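Local coordinates for heme oxygenase (mycobilin-producing) (Mycobacterium tuberculosis, PDB 3HX9) that catalyses the oxidative degradation of haem to mycobilin with release of iron, and can hold two stacked haems in its active site, at the protoporphyrin IX containing Fe site and the interface of chains A and B. Sequence-based numbering; all coordinates share one arbitrary frame. Chains: chain A/B, Protein Rv3592.

Contact 1 is the dihaem pocket of chain A, and contact 2 is one patch of the homodimer interface, where the tail of chain A meets chain B; the centres of their C-alpha atoms lie about 29 Å apart. Strand 36-46 links them: the A:Phe39 ring lines the haem pocket, while the backbone of B:Phe39 pairs with chain A. Because the dimer is two-fold symmetric, each subunit supplies both surfaces. The strand that walls one active site is thus clasped by the other subunit, so dimer assembly may help to shape the pocket.

Contact 1: the protoporphyrin IX containing Fe site. Residues chain A 7, 19, 22-23, 26, 29-30, 39, 53, 55, 63, 66-67, 71, 75, 80-87, 89. With HEM (protoporphyrin IX containing Fe), chain C; HEM (protoporphyrin IX containing Fe), chain D; CL (chloride ion), chain E.
Two haems stacked in one pocket mark this site of MhuD, a haem-degrading member of the antibiotic biosynthesis monooxygenase family. Protein hides most of the inner haem (chain D) and less of the outer one (chain C).

Metal bonds cap the stack at both ends. A:His75, the axial ligand, rises from the outer side and puts NE2 2.2 Å from FE of the chain C haem; its CG lies anti to the carbonyl carbon (chi1 -75°), and ND1 makes a weak hydrogen bond to the carbonyl O of A:Ala71. On the far side of the inner haem, the atom CL of a fully buried chloride, perhaps from crystallisation, binds FE of the chain D haem at 2.4 Å. It sits at the edge of the A:Phe23 ring, in its plane, and touches A:Val53 CG2.

Charged contacts hold the propionates. The extended side chain of A:Arg22 carries NH1 to a point between a propionate of each haem, 3.0 Å from O2A of the chain D haem and 3.1 Å from O1A of the chain C haem. Both are salt bridges; the hydrogen bond to the inner propionate is weak, and the N-H does not point toward the outer one. The poorly ordered A:Arg26 grips the outer haem side-on: NE meets one propionate obliquely, while NH1 reaches O2D of the other at 3.0 Å, in the guanidinium plane and almost straight.

Backbone hydrogen bonds grip a propionate of the inner haem. A:Val83 N gives to both its oxygens, more straightly to O2A (170° at H). Its O1A also accepts from A:Ala84 N, along a nearly linear bond.

Carbon contacts and CH-pi packing line the macrocycles. A:Phe39 receives vinyl carbon CAB of the inner haem over its ring centre. A:Asn7, with CG anti to the backbone N (chi1 -156°), lays CB over a pyrrole face; its polar tip OD1 lies at meso carbon CHD and beside the chloride. A:Trp66 is clamped between A:Ala71 CB and A:Val30 CG1 on opposite faces, and its rim atom CH2 lies 3.7 Å from CAC of the outer haem.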
loop_
_atom_site.group_PDB
_atom_site.type_symbol
_atom_site.label_atom_id
_atom_site.label_comp_id
_atom_site.label_asym_id
_atom_site.label_seq_id
_atom_site.Cartn_x
_atom_site.Cartn_y
_atom_site.Cartn_z
ATOM N N ASN A 7 0.618 3.369 -8.237
ATOM C CA ASN A 7 0.904 4.659 -8.897
ATOM C C ASN A 7 0.834 5.716 -7.854
ATOM O O ASN A 7 -0.249 5.960 -7.319
ATOM C CB ASN A 7 -0.009 4.910 -10.092
ATOM C CG ASN A 7 0.628 5.879 -11.095
ATOM O OD1 ASN A 7 -0.072 6.739 -11.616
ATOM N ND2 ASN A 7 1.897 5.713 -11.358
ATOM N N LEU A 19 -10.174 14.871 -8.279
ATOM C CA LEU A 19 -9.477 13.640 -8.604
ATOM C C LEU A 19 -10.309 12.456 -8.029
ATOM O O LEU A 19 -10.484 11.461 -8.706
ATOM C CB LEU A 19 -8.046 13.658 -8.083
ATOM C CG LEU A 19 -7.252 12.425 -8.546
ATOM C CD1 LEU A 19 -5.980 12.738 -9.257
ATOM C CD2 LEU A 19 -7.078 11.497 -7.399
ATOM N N ARG A 22 -13.412 11.655 -10.137
ATOM C CA ARG A 22 -13.034 10.974 -11.387
ATOM C C ARG A 22 -12.693 9.506 -11.165
ATOM O O ARG A 22 -13.114 8.672 -11.955
ATOM C CB ARG A 22 -11.821 11.621 -12.024
ATOM C CG ARG A 22 -12.033 13.109 -12.350
ATOM C CD ARG A 22 -10.816 13.694 -13.051
ATOM N NE ARG A 22 -11.121 15.078 -13.437
ATOM C CZ ARG A 22 -10.376 15.789 -14.284
ATOM N NH1 ARG A 22 -9.313 15.237 -14.816
ATOM N NH2 ARG A 22 -10.702 17.047 -14.590
ATOM N N PHE A 23 -11.929 9.179 -10.107
ATOM C CA PHE A 23 -11.637 7.770 -9.830
ATOM C C PHE A 23 -12.896 6.987 -9.455
ATOM O O PHE A 23 -13.048 5.840 -9.871
ATOM C CB PHE A 23 -10.591 7.612 -8.709
ATOM C CG PHE A 23 -9.187 7.630 -9.206
ATOM C CD1 PHE A 23 -8.477 6.430 -9.363
ATOM C CD2 PHE A 23 -8.559 8.823 -9.537
ATOM C CE1 PHE A 23 -7.180 6.420 -9.867
ATOM C CE2 PHE A 23 -7.242 8.821 -10.009
ATOM C CZ PHE A 23 -6.562 7.604 -10.174
ATOM N N ARG A 26 -14.851 6.003 -12.461
ATOM C CA ARG A 26 -14.195 5.042 -13.335
ATOM C C ARG A 26 -13.693 3.854 -12.517
ATOM O O ARG A 26 -12.807 3.138 -12.928
ATOM C CB ARG A 26 -13.016 5.707 -14.037
ATOM C CG ARG A 26 -13.482 6.903 -14.847
ATOM C CD ARG A 26 -12.363 7.641 -15.544
ATOM N NE ARG A 26 -12.915 8.751 -16.358
ATOM C CZ ARG A 26 -13.404 8.651 -17.604
ATOM N NH1 ARG A 26 -13.431 7.495 -18.266
ATOM N NH2 ARG A 26 -13.882 9.731 -18.206
ATOM N N ALA A 29 -13.260 0.429 -14.032
ATOM C CA ALA A 29 -12.574 0.440 -15.337
ATOM C C ALA A 29 -11.665 -0.773 -15.652
ATOM O O ALA A 29 -11.439 -1.087 -16.837
ATOM C CB ALA A 29 -11.758 1.775 -15.482
ATOM N N VAL A 30 -11.120 -1.416 -14.633
ATOM C CA VAL A 30 -10.119 -2.449 -14.824
ATOM C C VAL A 30 -10.759 -3.816 -14.518
ATOM O O VAL A 30 -10.117 -4.855 -14.667
ATOM C CB VAL A 30 -8.891 -2.176 -13.911
ATOM C CG1 VAL A 30 -7.669 -3.145 -14.207
ATOM C CG2 VAL A 30 -8.441 -0.720 -14.078
ATOM N N PHE A 39 -8.138 -2.773 -6.572
ATOM C CA PHE A 39 -7.331 -1.585 -6.248
ATOM C C PHE A 39 -7.964 -0.731 -5.214
ATOM O O PHE A 39 -9.167 -0.795 -4.958
ATOM C CB PHE A 39 -6.934 -0.794 -7.507
ATOM C CG PHE A 39 -7.870 0.280 -7.923
ATOM C CD1 PHE A 39 -7.583 1.654 -7.620
ATOM C CD2 PHE A 39 -9.028 -0.030 -8.643
ATOM C CE1 PHE A 39 -8.415 2.639 -8.035
ATOM C CE2 PHE A 39 -9.860 0.998 -9.106
ATOM C CZ PHE A 39 -9.556 2.317 -8.784
ATOM N N VAL A 53 -2.396 4.923 -5.660
ATOM C CA VAL A 53 -3.344 4.120 -6.371
ATOM C C VAL A 53 -2.746 2.716 -6.283
ATOM O O VAL A 53 -1.790 2.416 -6.968
ATOM C CB VAL A 53 -3.469 4.574 -7.822
ATOM C CG1 VAL A 53 -4.483 3.698 -8.593
ATOM C CG2 VAL A 53 -4.008 6.062 -7.780
ATOM N N THR A 55 -2.628 -1.025 -6.697
ATOM C CA THR A 55 -3.295 -2.054 -7.519
ATOM C C THR A 55 -2.649 -3.399 -7.219
ATOM O O THR A 55 -1.455 -3.499 -6.891
ATOM C CB THR A 55 -3.202 -1.786 -9.026
ATOM O OG1 THR A 55 -1.844 -2.031 -9.510
ATOM C CG2 THR A 55 -3.607 -0.361 -9.329
ATOM N N PHE A 63 0.246 -7.770 -14.777
ATOM C CA PHE A 63 0.288 -6.306 -14.766
ATOM C C PHE A 63 0.880 -5.751 -16.074
ATOM O O PHE A 63 0.298 -4.858 -16.696
ATOM C CB PHE A 63 1.078 -5.793 -13.591
ATOM C CG PHE A 63 1.389 -4.314 -13.692
ATOM C CD1 PHE A 63 0.381 -3.355 -13.489
ATOM C CD2 PHE A 63 2.639 -3.935 -14.044
ATOM C CE1 PHE A 63 0.661 -1.989 -13.610
ATOM C CE2 PHE A 63 2.992 -2.577 -14.188
ATOM C CZ PHE A 63 1.959 -1.605 -13.965
ATOM N N TRP A 66 -1.494 -5.787 -19.118
ATOM C CA TRP A 66 -2.527 -4.737 -19.013
ATOM C C TRP A 66 -1.960 -3.340 -19.260
ATOM O O TRP A 66 -2.469 -2.582 -20.101
ATOM C CB TRP A 66 -3.140 -4.783 -17.619
ATOM C CG TRP A 66 -4.091 -3.700 -17.391
ATOM C CD1 TRP A 66 -5.385 -3.618 -17.858
ATOM C CD2 TRP A 66 -3.880 -2.562 -16.561
ATOM N NE1 TRP A 66 -5.983 -2.459 -17.384
ATOM C CE2 TRP A 66 -5.071 -1.778 -16.612
ATOM C CE3 TRP A 66 -2.773 -2.104 -15.802
ATOM C CZ2 TRP A 66 -5.216 -0.575 -15.872
ATOM C CZ3 TRP A 66 -2.912 -0.898 -15.096
ATOM C CH2 TRP A 66 -4.126 -0.152 -15.142
ATOM N N ALA A 67 -0.892 -3.008 -18.536
ATOM C CA ALA A 67 -0.277 -1.681 -18.583
ATOM C C ALA A 67 0.250 -1.360 -19.985
ATOM O O ALA A 67 0.233 -0.194 -20.406
ATOM C CB ALA A 67 0.891 -1.663 -17.569
ATOM N N ALA A 71 -4.462 -0.942 -21.176
ATOM C CA ALA A 71 -4.533 0.304 -20.366
ATOM C C ALA A 71 -4.319 1.516 -21.261
ATOM O O ALA A 71 -5.001 2.542 -21.080
ATOM C CB ALA A 71 -3.482 0.315 -19.239
ATOM N N HIS A 75 -7.506 4.844 -23.663
ATOM C CA HIS A 75 -7.530 6.290 -23.574
ATOM C C HIS A 75 -8.110 7.022 -24.816
ATOM O O HIS A 75 -8.467 8.196 -24.703
ATOM C CB HIS A 75 -6.141 6.848 -23.341
ATOM C CG HIS A 75 -5.604 6.666 -21.942
ATOM N ND1 HIS A 75 -4.993 5.508 -21.523
ATOM C CD2 HIS A 75 -5.528 7.529 -20.889
ATOM C CE1 HIS A 75 -4.561 5.656 -20.280
ATOM N NE2 HIS A 75 -4.890 6.861 -19.865
ATOM N N ALA A 80 -10.254 14.670 -20.755
ATOM C CA ALA A 80 -10.646 15.828 -19.959
ATOM C C ALA A 80 -9.434 16.525 -19.275
ATOM O O ALA A 80 -9.419 17.762 -19.160
ATOM C CB ALA A 80 -11.744 15.438 -18.924
ATOM N N ASN A 81 -8.414 15.748 -18.894
ATOM C CA ASN A 81 -7.408 16.163 -17.836
ATOM C C ASN A 81 -5.956 16.176 -18.334
ATOM O O ASN A 81 -5.734 16.647 -19.458
ATOM C CB ASN A 81 -7.554 15.295 -16.677
ATOM N N PRO A 82 -4.964 15.685 -17.536
ATOM C CA PRO A 82 -5.031 15.211 -16.132
ATOM C C PRO A 82 -5.008 16.393 -15.119
ATOM O O PRO A 82 -4.640 17.509 -15.500
ATOM C CB PRO A 82 -3.767 14.346 -16.002
ATOM C CG PRO A 82 -2.748 15.044 -16.912
ATOM C CD PRO A 82 -3.576 15.630 -18.064
ATOM N N VAL A 83 -5.447 16.154 -13.871
ATOM C CA VAL A 83 -5.195 17.129 -12.804
ATOM C C VAL A 83 -3.849 16.836 -12.121
ATOM O O VAL A 83 -3.157 17.761 -11.678
ATOM C CB VAL A 83 -6.348 17.298 -11.789
ATOM C CG1 VAL A 83 -7.600 17.920 -12.474
ATOM C CG2 VAL A 83 -6.697 15.978 -11.133
ATOM N N ALA A 84 -3.450 15.561 -12.122
ATOM C CA ALA A 84 -2.144 15.197 -11.592
ATOM C C ALA A 84 -0.941 15.852 -12.278
ATOM O O ALA A 84 -0.949 16.126 -13.465
ATOM C CB ALA A 84 -1.984 13.659 -11.529
ATOM N N THR A 85 0.100 16.108 -11.531
ATOM C CA THR A 85 1.288 16.751 -12.099
ATOM C C THR A 85 2.529 15.879 -12.097
ATOM O O THR A 85 3.675 16.363 -12.218
ATOM C CB THR A 85 1.561 18.071 -11.348
ATOM O OG1 THR A 85 1.673 17.815 -9.954
ATOM C CG2 THR A 85 0.370 19.040 -11.539
ATOM N N GLY A 86 2.335 14.576 -11.954
ATOM C CA GLY A 86 3.461 13.662 -12.063
ATOM C C GLY A 86 3.003 12.346 -11.422
ATOM O O GLY A 86 1.960 12.319 -10.715
ATOM N N ALA A 87 3.763 11.298 -11.670
ATOM C CA ALA A 87 3.439 10.001 -11.064
ATOM C C ALA A 87 4.737 9.194 -10.968
ATOM O O ALA A 87 5.678 9.348 -11.812
ATOM C CB ALA A 87 2.444 9.303 -11.953
ATOM N N LEU A 89 5.668 5.000 -10.443
ATOM C CA LEU A 89 5.178 3.592 -10.241
ATOM C C LEU A 89 6.093 2.946 -9.265
ATOM O O LEU A 89 7.351 2.847 -9.524
ATOM C CB LEU A 89 5.329 2.834 -11.582
ATOM C CG LEU A 89 4.851 1.378 -11.629
ATOM C CD1 LEU A 89 3.438 1.229 -11.130
ATOM C CD2 LEU A 89 4.964 0.936 -13.062
HETATM C CHA HEM C . -7.785 7.463 -17.154
HETATM C CHB HEM C . -4.321 10.678 -18.313
HETATM C CHC HEM C . -1.114 6.983 -18.350
HETATM C CHD HEM C . -4.441 4.012 -16.559
HETATM C C1A HEM C . -7.135 8.642 -17.498
HETATM C C2A HEM C . -7.744 9.908 -17.692
HETATM C C3A HEM C . -6.792 10.802 -17.968
HETATM C C4A HEM C . -5.530 10.104 -18.017
HETATM C CMA HEM C . -6.982 12.293 -18.272
HETATM C CAA HEM C . -9.252 10.209 -17.592
HETATM C CBA HEM C . -9.568 10.614 -16.181
HETATM C CGA HEM C . -10.745 11.553 -16.254
HETATM O O1A HEM C . -10.479 12.797 -16.397
HETATM O O2A HEM C . -11.918 11.032 -16.194
HETATM C C1B HEM C . -3.185 9.939 -18.480
HETATM C C2B HEM C . -1.876 10.444 -18.869
HETATM C C3B HEM C . -1.010 9.451 -18.856
HETATM C C4B HEM C . -1.719 8.238 -18.444
HETATM C CMB HEM C . -1.650 11.918 -19.252
HETATM C CAB HEM C . 0.494 9.447 -19.223
HETATM C CBB HEM C . 1.286 10.479 -19.005
HETATM C C1C HEM C . -1.740 5.840 -17.865
HETATM C C2C HEM C . -1.132 4.579 -17.641
HETATM C C3C HEM C . -2.032 3.759 -17.143
HETATM C C4C HEM C . -3.287 4.515 -17.072
HETATM C CMC HEM C . 0.355 4.228 -17.940
HETATM C CAC HEM C . -1.874 2.300 -16.677
HETATM C CBC HEM C . -0.783 1.540 -16.835
HETATM C C1D HEM C . -5.649 4.653 -16.596
HETATM C C2D HEM C . -6.920 4.025 -16.294
HETATM C C3D HEM C . -7.918 5.085 -16.493
HETATM C C4D HEM C . -7.200 6.266 -16.879
HETATM C CMD HEM C . -7.178 2.568 -15.836
HETATM C CAD HEM C . -9.461 4.871 -16.293
HETATM C CBD HEM C . -10.038 4.578 -17.673
HETATM C CGD HEM C . -11.543 4.353 -17.742
HETATM O O1D HEM C . -11.950 3.512 -18.617
HETATM O O2D HEM C . -12.343 4.977 -16.972
HETATM N NA HEM C . -5.760 8.780 -17.706
HETATM N NB HEM C . -3.034 8.619 -18.164
HETATM N NC HEM C . -3.084 5.807 -17.484
HETATM N ND HEM C . -5.843 5.955 -16.917
HETATM FE FE HEM C . -4.468 7.236 -17.780
HETATM C CHA HEM D . -3.723 9.024 -14.558
HETATM C CHB HEM D . -7.250 5.922 -13.285
HETATM C CHC HEM D . -3.867 2.546 -12.346
HETATM C CHD HEM D . -0.537 5.374 -14.457
HETATM C C1A HEM D . -4.943 8.473 -14.222
HETATM C C2A HEM D . -6.173 9.227 -14.168
HETATM C C3A HEM D . -7.143 8.375 -13.839
HETATM C C4A HEM D . -6.571 7.091 -13.631
HETATM C CMA HEM D . -8.629 8.668 -13.605
HETATM C CAA HEM D . -6.285 10.750 -14.467
HETATM C CBA HEM D . -5.965 11.532 -13.183
HETATM C CGA HEM D . -6.086 13.045 -13.285
HETATM O O1A HEM D . -5.079 13.699 -13.093
HETATM O O2A HEM D . -7.165 13.584 -13.550
HETATM C C1B HEM D . -6.611 4.768 -12.914
HETATM C C2B HEM D . -7.296 3.612 -12.358
HETATM C C3B HEM D . -6.354 2.672 -12.085
HETATM C C4B HEM D . -5.050 3.215 -12.443
HETATM C CMB HEM D . -8.810 3.459 -12.140
HETATM C CAB HEM D . -6.665 1.326 -11.436
HETATM C CBB HEM D . -5.933 0.233 -11.622
HETATM C C1C HEM D . -2.683 3.017 -12.854
HETATM C C2C HEM D . -1.413 2.342 -12.754
HETATM C C3C HEM D . -0.537 3.189 -13.318
HETATM C C4C HEM D . -1.192 4.352 -13.799
HETATM C CMC HEM D . -1.090 1.031 -12.008
HETATM C CAC HEM D . 0.958 2.957 -13.463
HETATM C CBC HEM D . 1.319 1.879 -14.167
HETATM C C1D HEM D . -1.069 6.616 -14.666
HETATM C C2D HEM D . -0.302 7.729 -15.136
HETATM C C3D HEM D . -1.292 8.879 -15.165
HETATM C C4D HEM D . -2.552 8.335 -14.683
HETATM C CMD HEM D . 1.205 7.675 -15.524
HETATM C CAD HEM D . -0.988 10.324 -15.583
HETATM C CBD HEM D . -0.547 11.014 -14.279
HETATM C CGD HEM D . 0.002 12.407 -14.623
HETATM O O1D HEM D . -0.311 12.925 -15.699
HETATM O O2D HEM D . 0.842 12.999 -13.911
HETATM N NA HEM D . -5.209 7.140 -13.872
HETATM N NB HEM D . -5.277 4.490 -12.965
HETATM N NC HEM D . -2.538 4.234 -13.522
HETATM N ND HEM D . -2.355 7.022 -14.361
HETATM FE FE HEM D . -3.769 5.867 -13.392
HETATM CL CL CL E . -3.229 6.580 -11.210
#

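Contact 2: the interface of chains A and B. Residues chain A 98-101; chain B 27, 31-32, 36-39.
An edge-to-edge antiparallel pairing joins the two copies of this homodimeric protein, carried chiefly by backbone. A:Val98 and B:Phe39 exchange a reciprocal pair of hydrogen bonds. A:Val98 N gives to B:Phe39 O at 3.0 Å, approaching nearly along the C=O axis, whereas B:Phe39 N reaches A:Val98 O in the carbonyl plane. The pairing continues at A:Gly99 and B:Gly38, whose CA atoms lie 3.9 Å apart.

The side chain of A:Val98 runs alongside that of B:Phe39, both pointing the same way. From CB, it divides into two methyl groups. A:Val98 CG1, anti to the carbonyl carbon (chi1 -62°), points to B:Ala27 and lies 4.1 Å from its carbonyl O. A:Val98 CG2 takes the crowded position between the backbone N and the carbonyl carbon, and meets the ring of B:Phe39 at CD2, 3.4 Å away, and then at CE2. The carbonyl O of B:Ala27 lies at the edge of that ring, in its plane.

Farther along, A:Gly100 O accepts from B:Asn32 N at 2.7 Å, an almost straight bond (168° at H). A water also bridges this oxygen to B:Phe36 O, while A:Gly100 CA rests 3.6 Å from B:Phe36 CD2. A:Thr101 crosses B:Asn32 at about a right angle.

Strand 96-99 of chain A thereby extends along the start of strand 36-46 of chain B, and the residues beyond it continue past the loop carrying B:Glu31 and B:Asn32.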
loop_
_atom_site.group_PDB
_atom_site.type_symbol
_atom_site.label_atom_id
_atom_site.label_comp_id
_atom_site.label_asym_id
_atom_site.label_seq_id
_atom_site.Cartn_x
_atom_site.Cartn_y
_atom_site.Cartn_z
ATOM N N VAL A 98 -1.585 -11.150 5.877
ATOM C CA VAL A 98 -2.426 -11.756 6.913
ATOM C C VAL A 98 -3.652 -10.913 7.135
ATOM O O VAL A 98 -3.656 -9.670 6.985
ATOM C CB VAL A 98 -1.717 -11.995 8.278
ATOM C CG1 VAL A 98 -0.556 -12.974 8.120
ATOM C CG2 VAL A 98 -1.274 -10.643 8.873
ATOM N N GLY A 99 -4.946 -11.645 7.697
ATOM C CA GLY A 99 -6.080 -10.742 8.041
ATOM C C GLY A 99 -5.919 -10.230 9.439
ATOM O O GLY A 99 -4.822 -10.394 10.015
ATOM N N GLY A 100 -7.009 -9.671 9.977
ATOM C CA GLY A 100 -6.963 -8.943 11.234
ATOM C C GLY A 100 -7.314 -9.895 12.386
ATOM O O GLY A 100 -7.000 -9.613 13.542
ATOM N N THR A 101 -7.941 -11.032 12.058
ATOM C CA THR A 101 -8.456 -11.958 13.099
ATOM C C THR A 101 -7.906 -13.407 13.058
ATOM O O THR A 101 -7.256 -13.820 12.087
ATOM C CB THR A 101 -9.950 -12.026 13.021
ATOM O OG1 THR A 101 -10.304 -12.422 11.692
ATOM C CG2 THR A 101 -10.557 -10.638 13.367
ATOM N N ALA B 27 4.333 -12.898 12.192
ATOM C CA ALA B 27 3.259 -12.418 11.283
ATOM C C ALA B 27 1.941 -12.236 11.977
ATOM O O ALA B 27 1.101 -11.425 11.561
ATOM C CB ALA B 27 3.119 -13.339 10.066
ATOM N N GLU B 31 -2.642 -9.813 15.501
ATOM C CA GLU B 31 -3.974 -10.453 15.326
ATOM C C GLU B 31 -4.923 -10.133 16.471
ATOM O O GLU B 31 -4.528 -10.121 17.672
ATOM C CB GLU B 31 -3.746 -11.975 15.234
ATOM C CG GLU B 31 -4.495 -12.724 14.142
ATOM C CD GLU B 31 -4.633 -14.210 14.456
ATOM O OE1 GLU B 31 -3.992 -15.058 13.795
ATOM O OE2 GLU B 31 -5.400 -14.538 15.395
ATOM N N ASN B 32 -6.170 -9.852 16.099
ATOM C CA ASN B 32 -7.231 -9.553 17.006
ATOM C C ASN B 32 -7.073 -8.264 17.753
ATOM O O ASN B 32 -7.774 -8.067 18.723
ATOM C CB ASN B 32 -7.343 -10.702 18.042
ATOM C CG ASN B 32 -7.600 -12.026 17.393
ATOM O OD1 ASN B 32 -7.110 -13.054 17.844
ATOM N ND2 ASN B 32 -8.370 -12.023 16.348
ATOM N N PHE B 36 -8.180 -3.785 13.927
ATOM C CA PHE B 36 -7.072 -4.191 12.990
ATOM C C PHE B 36 -7.636 -5.043 11.913
ATOM O O PHE B 36 -8.386 -6.016 12.235
ATOM C CB PHE B 36 -6.057 -5.009 13.748
ATOM C CG PHE B 36 -4.891 -5.460 12.900
ATOM C CD1 PHE B 36 -4.158 -4.533 12.178
ATOM C CD2 PHE B 36 -4.552 -6.780 12.829
ATOM C CE1 PHE B 36 -3.060 -4.966 11.369
ATOM C CE2 PHE B 36 -3.413 -7.247 12.079
ATOM C CZ PHE B 36 -2.687 -6.303 11.308
ATOM N N LEU B 37 -7.340 -4.721 10.644
ATOM C CA LEU B 37 -7.867 -5.504 9.501
ATOM C C LEU B 37 -6.822 -6.320 8.702
ATOM O O LEU B 37 -7.145 -6.973 7.674
ATOM C CB LEU B 37 -8.600 -4.562 8.521
ATOM C CG LEU B 37 -9.733 -3.732 9.121
ATOM C CD1 LEU B 37 -10.145 -2.588 8.260
ATOM C CD2 LEU B 37 -10.897 -4.731 9.309
ATOM N N GLY B 38 -5.569 -6.324 9.154
ATOM C CA GLY B 38 -4.575 -7.178 8.541
ATOM C C GLY B 38 -3.383 -6.327 8.056
ATOM O O GLY B 38 -3.404 -5.094 8.143
ATOM N N PHE B 39 -2.410 -7.008 7.487
ATOM C CA PHE B 39 -1.252 -6.302 6.915
ATOM C C PHE B 39 -0.561 -7.127 5.874
ATOM O O PHE B 39 -0.725 -8.322 5.809
ATOM C CB PHE B 39 -0.290 -5.823 8.024
ATOM C CG PHE B 39 0.793 -6.794 8.427
ATOM C CD1 PHE B 39 2.119 -6.637 7.936
ATOM C CD2 PHE B 39 0.519 -7.831 9.326
ATOM C CE1 PHE B 39 3.141 -7.485 8.328
ATOM C CE2 PHE B 39 1.558 -8.681 9.754
ATOM C CZ PHE B 39 2.862 -8.506 9.251
HETATM O O HOH W 1 -8.791 -7.488 14.935
#